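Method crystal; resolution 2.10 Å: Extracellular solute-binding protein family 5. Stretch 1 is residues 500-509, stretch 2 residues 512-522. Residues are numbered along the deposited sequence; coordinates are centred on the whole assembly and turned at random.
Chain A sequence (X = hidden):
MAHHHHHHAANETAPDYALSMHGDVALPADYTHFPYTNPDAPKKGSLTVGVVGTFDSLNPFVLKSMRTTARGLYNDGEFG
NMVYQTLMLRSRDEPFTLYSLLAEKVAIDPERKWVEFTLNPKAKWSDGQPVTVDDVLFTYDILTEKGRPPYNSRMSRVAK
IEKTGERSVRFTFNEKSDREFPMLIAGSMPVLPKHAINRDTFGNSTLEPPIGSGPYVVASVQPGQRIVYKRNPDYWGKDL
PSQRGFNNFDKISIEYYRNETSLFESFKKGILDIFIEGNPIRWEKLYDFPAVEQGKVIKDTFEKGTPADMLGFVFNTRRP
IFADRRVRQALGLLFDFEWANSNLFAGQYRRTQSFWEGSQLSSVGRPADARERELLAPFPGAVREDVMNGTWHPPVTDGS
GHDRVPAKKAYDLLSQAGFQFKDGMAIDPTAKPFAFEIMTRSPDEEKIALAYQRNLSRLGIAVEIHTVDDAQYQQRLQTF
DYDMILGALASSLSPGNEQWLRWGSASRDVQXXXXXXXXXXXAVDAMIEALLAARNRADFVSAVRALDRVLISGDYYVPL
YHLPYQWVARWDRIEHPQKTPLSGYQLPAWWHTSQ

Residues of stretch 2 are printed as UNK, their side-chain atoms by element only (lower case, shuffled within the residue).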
# COMPACT_ATOMS: atom_id res chain seq x y z
N TRP A 500 -7.11 -1.30 -13.54
CA TRP A 500 -7.09 -1.17 -14.97
C TRP A 500 -5.70 -0.94 -15.55
O TRP A 500 -5.40 -1.45 -16.61
CB TRP A 500 -8.01 -0.03 -15.46
CG TRP A 500 -9.48 -0.29 -15.30
CD1 TRP A 500 -10.36 0.46 -14.56
CD2 TRP A 500 -10.24 -1.34 -15.88
NE1 TRP A 500 -11.61 -0.11 -14.62
CE2 TRP A 500 -11.57 -1.18 -15.46
CE3 TRP A 500 -9.93 -2.41 -16.74
CZ2 TRP A 500 -12.61 -2.05 -15.88
CZ3 TRP A 500 -10.95 -3.28 -17.14
CH2 TRP A 500 -12.28 -3.09 -16.71
N LEU A 501 -4.87 -0.14 -14.90
CA LEU A 501 -3.55 0.19 -15.46
C LEU A 501 -2.51 -0.87 -15.12
O LEU A 501 -1.42 -0.89 -15.73
CB LEU A 501 -3.09 1.59 -15.06
CG LEU A 501 -3.75 2.68 -15.94
CD1 LEU A 501 -3.58 4.06 -15.33
CD2 LEU A 501 -3.18 2.69 -17.38
N ARG A 502 -2.85 -1.78 -14.22
CA ARG A 502 -2.00 -2.91 -13.93
C ARG A 502 -2.26 -4.09 -14.82
O ARG A 502 -1.32 -4.80 -15.20
CB ARG A 502 -2.23 -3.41 -12.52
CG ARG A 502 -1.82 -2.44 -11.47
CD ARG A 502 -2.08 -3.01 -10.08
NE ARG A 502 -1.70 -2.00 -9.09
CZ ARG A 502 -1.73 -2.19 -7.79
NH1 ARG A 502 -2.14 -3.34 -7.29
NH2 ARG A 502 -1.38 -1.20 -6.99
N TRP A 503 -3.55 -4.38 -15.04
CA TRP A 503 -3.98 -5.66 -15.63
C TRP A 503 -4.96 -5.55 -16.83
O TRP A 503 -5.21 -6.55 -17.50
CB TRP A 503 -4.70 -6.49 -14.56
CG TRP A 503 -3.97 -6.68 -13.30
CD1 TRP A 503 -4.30 -6.22 -12.06
CD2 TRP A 503 -2.77 -7.46 -13.12
NE1 TRP A 503 -3.36 -6.66 -11.12
CE2 TRP A 503 -2.43 -7.42 -11.75
CE3 TRP A 503 -1.96 -8.18 -13.99
CZ2 TRP A 503 -1.32 -8.07 -11.22
CZ3 TRP A 503 -0.84 -8.86 -13.46
CH2 TRP A 503 -0.54 -8.79 -12.10
N GLY A 504 -5.51 -4.35 -17.07
CA GLY A 504 -6.54 -4.17 -18.04
C GLY A 504 -6.02 -4.34 -19.44
O GLY A 504 -4.88 -3.95 -19.75
N SER A 505 -6.84 -4.88 -20.32
CA SER A 505 -6.34 -5.23 -21.64
C SER A 505 -5.94 -3.98 -22.46
O SER A 505 -4.93 -4.01 -23.14
CB SER A 505 -7.33 -6.14 -22.37
OG SER A 505 -8.52 -5.43 -22.55
N ALA A 506 -6.63 -2.87 -22.29
CA ALA A 506 -6.19 -1.63 -22.98
C ALA A 506 -4.78 -1.16 -22.51
O ALA A 506 -4.00 -0.70 -23.32
CB ALA A 506 -7.22 -0.50 -22.83
N SER A 507 -4.42 -1.36 -21.25
CA SER A 507 -3.11 -0.91 -20.80
C SER A 507 -1.91 -1.71 -21.37
O SER A 507 -0.76 -1.27 -21.28
CB SER A 507 -3.06 -0.90 -19.28
OG SER A 507 -3.09 -2.21 -18.78
N ARG A 508 -2.16 -2.90 -21.93
CA ARG A 508 -1.06 -3.69 -22.48
C ARG A 508 -0.29 -2.92 -23.54
O ARG A 508 0.90 -3.06 -23.64
CB ARG A 508 -1.59 -5.00 -23.08
CG ARG A 508 -0.55 -5.78 -23.92
CD ARG A 508 -1.21 -7.02 -24.46
NE ARG A 508 -0.47 -7.60 -25.58
CZ ARG A 508 0.20 -8.74 -25.56
NH1 ARG A 508 0.32 -9.49 -24.46
NH2 ARG A 508 0.77 -9.14 -26.68
N ASP A 509 -0.99 -2.14 -24.35
CA ASP A 509 -0.36 -1.42 -25.45
C ASP A 509 -0.11 0.04 -25.20
O ASP A 509 0.13 0.78 -26.11
CB ASP A 509 -1.22 -1.57 -26.67
CG ASP A 509 -1.23 -3.00 -27.19
OD1 ASP A 509 -0.34 -3.77 -26.89
OD2 ASP A 509 -2.13 -3.36 -27.93
N UNK A 512 4.24 3.28 -20.79
CA UNK A 512 4.16 3.94 -19.52
C UNK A 512 3.13 3.39 -18.56
O UNK A 512 3.11 3.77 -17.41
N UNK A 513 2.25 2.49 -19.00
CA UNK A 513 1.32 1.83 -18.07
C UNK A 513 2.08 0.89 -17.15
O UNK A 513 3.31 0.66 -17.31
c UNK A 513 0.27 1.01 -18.82
o UNK A 513 0.75 -0.26 -19.20
N UNK A 514 1.35 0.36 -16.17
CA UNK A 514 1.94 -0.54 -15.16
C UNK A 514 1.65 -2.01 -15.48
O UNK A 514 1.81 -2.90 -14.62
c UNK A 514 3.47 2.84 -12.58
c UNK A 514 2.56 3.88 -12.76
c UNK A 514 0.91 2.29 -13.53
c UNK A 514 1.80 1.25 -13.36
c UNK A 514 1.43 -0.16 -13.76
c UNK A 514 3.08 1.54 -12.89
c UNK A 514 1.28 3.61 -13.22
N UNK A 515 1.21 -2.28 -16.71
CA UNK A 515 0.89 -3.68 -17.09
C UNK A 515 2.17 -4.33 -17.61
O UNK A 515 2.33 -4.54 -18.83
c UNK A 515 -0.20 -3.65 -18.16
n UNK A 515 -1.93 -5.02 -19.08
c UNK A 515 -0.78 -5.04 -18.47
o UNK A 515 -0.23 -6.09 -18.11
N UNK A 516 3.08 -4.63 -16.71
CA UNK A 516 4.41 -5.11 -17.12
C UNK A 516 4.40 -6.46 -17.77
O UNK A 516 5.25 -6.73 -18.59
c UNK A 516 5.28 -2.09 -13.56
c UNK A 516 5.36 -5.04 -15.93
c UNK A 516 5.18 -3.39 -14.07
c UNK A 516 5.98 -1.27 -15.67
c UNK A 516 5.48 -3.64 -15.36
c UNK A 516 5.69 -1.06 -14.35
c UNK A 516 5.88 -2.56 -16.17
N UNK A 517 3.46 -7.34 -17.40
CA UNK A 517 3.36 -8.66 -18.05
C UNK A 517 2.63 -8.63 -19.39
O UNK A 517 2.71 -9.63 -20.15
c UNK A 517 2.68 -9.66 -17.15
N UNK A 518 1.96 -7.52 -19.71
CA UNK A 518 1.19 -7.43 -20.94
C UNK A 518 -0.08 -8.28 -20.89
O UNK A 518 -0.43 -8.94 -21.86
N UNK A 519 -0.77 -8.28 -19.74
CA UNK A 519 -2.03 -9.02 -19.61
C UNK A 519 -3.10 -8.37 -20.49
O UNK A 519 -3.24 -7.13 -20.48
c UNK A 519 -2.48 -9.06 -18.15
c UNK A 519 -1.39 -9.69 -17.30
c UNK A 519 -3.78 -9.83 -17.99
N UNK A 520 -3.83 -9.18 -21.25
CA UNK A 520 -5.00 -8.74 -22.05
C UNK A 520 -5.96 -9.90 -22.25
O UNK A 520 -5.83 -10.70 -23.19
c UNK A 520 -4.60 -8.16 -23.41
N UNK A 521 -6.90 -10.01 -21.34
CA UNK A 521 -7.74 -11.19 -21.25
C UNK A 521 -9.11 -10.67 -20.84
O UNK A 521 -9.25 -10.03 -19.81
c UNK A 521 -8.02 -13.46 -20.14
o UNK A 521 -9.15 -13.51 -20.66
c UNK A 521 -7.22 -12.16 -20.20
o UNK A 521 -7.52 -14.43 -19.52
N UNK A 522 -10.12 -10.94 -21.66
CA UNK A 522 -11.45 -10.52 -21.24
C UNK A 522 -11.88 -11.03 -19.86
O UNK A 522 -12.74 -10.43 -19.24
c UNK A 522 -11.46 -11.32 -23.53
c UNK A 522 -12.36 -11.11 -22.32
c UNK A 522 -10.09 -11.60 -22.98
O HOH W 1 -6.78 -7.85 -19.21

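Position 512 has no side-chain atoms and touches nothing on stretch 1. Its phi of 91° would jam a CB against the preceding carbonyl oxygen, so it is Gly512. Position 513 carries one carbon and then one oxygen, and the oxygen lies 2.8 Å from Ser507 O, to which it donates a hydrogen bond. A lone hydroxyl on CB makes this Ser513.

At 514 one carbon leads to a ring of six carbons without a polar atom, whose edge faces Leu501 CB. This is Phe514; its CD2 lies 4.3 Å from Leu501 CB, and its backbone N makes a weak hydrogen bond to Leu501 O (3.1 Å). Position 515 has two carbons, the second bearing one oxygen and one nitrogen, a carboxamide too short for glutamine: Asn515. Its ND2 donates to the backbone O of position 519 (2.9 Å) and weakly to Gly504 O (3.2 Å), while OD1 accepts from the backbone N of position 519 (2.8 Å).

Position 516 again shows one carbon and a six-carbon ring, but its CB points away and the side chain does not touch stretch 1. It is Phe516. The single carbon at 517, also out of contact, identifies Ala517. Position 518 lacks side-chain atoms and closes a type I turn begun at Asn515. Its positive phi favours glycine, and an ideal CB would sit 3.3 Å from Arg508 NH1; this is Gly518.

At 519 one carbon carries two more, a branched apolar side chain that meets the edge of the Trp503 ring. The residue is Val519, with CG2 3.7 Å from Trp503 CE3. Position 520 has one carbon, 3.6 Å from Ser505 CB and 3.7 Å from Arg508 CD, and is Ala520. Two carbons, the second with two oxygens, define a carboxylate at 521 whose end leads away from stretch 1: Asp521, the N-cap of the following helix. At 522 three carbons close a ring onto the backbone nitrogen, giving Pro522, which does not touch stretch 1.

The contact turns on Asn515, whose side chain holds both backbone polar atoms of Val519 while reaching Gly504 O just beyond the helix end. Its backbone also packs closely, with Asn515 CA 3.1 Å from Arg502 O in a CA-H...O contact. Farther along, Arg508 NH1 donates to Gly518 O (2.8 Å, 162°), anchoring the end of the turn. Water 1 adds a bridge, donating to Trp503 O (2.7 Å) and accepting from Asp521 N (3.0 Å). Polar bonds to backbone groups thus join the two segments, with modest apolar packing by Phe514 and Val519.

Stretch 2, residues 512-522: GSFNFAGVADP
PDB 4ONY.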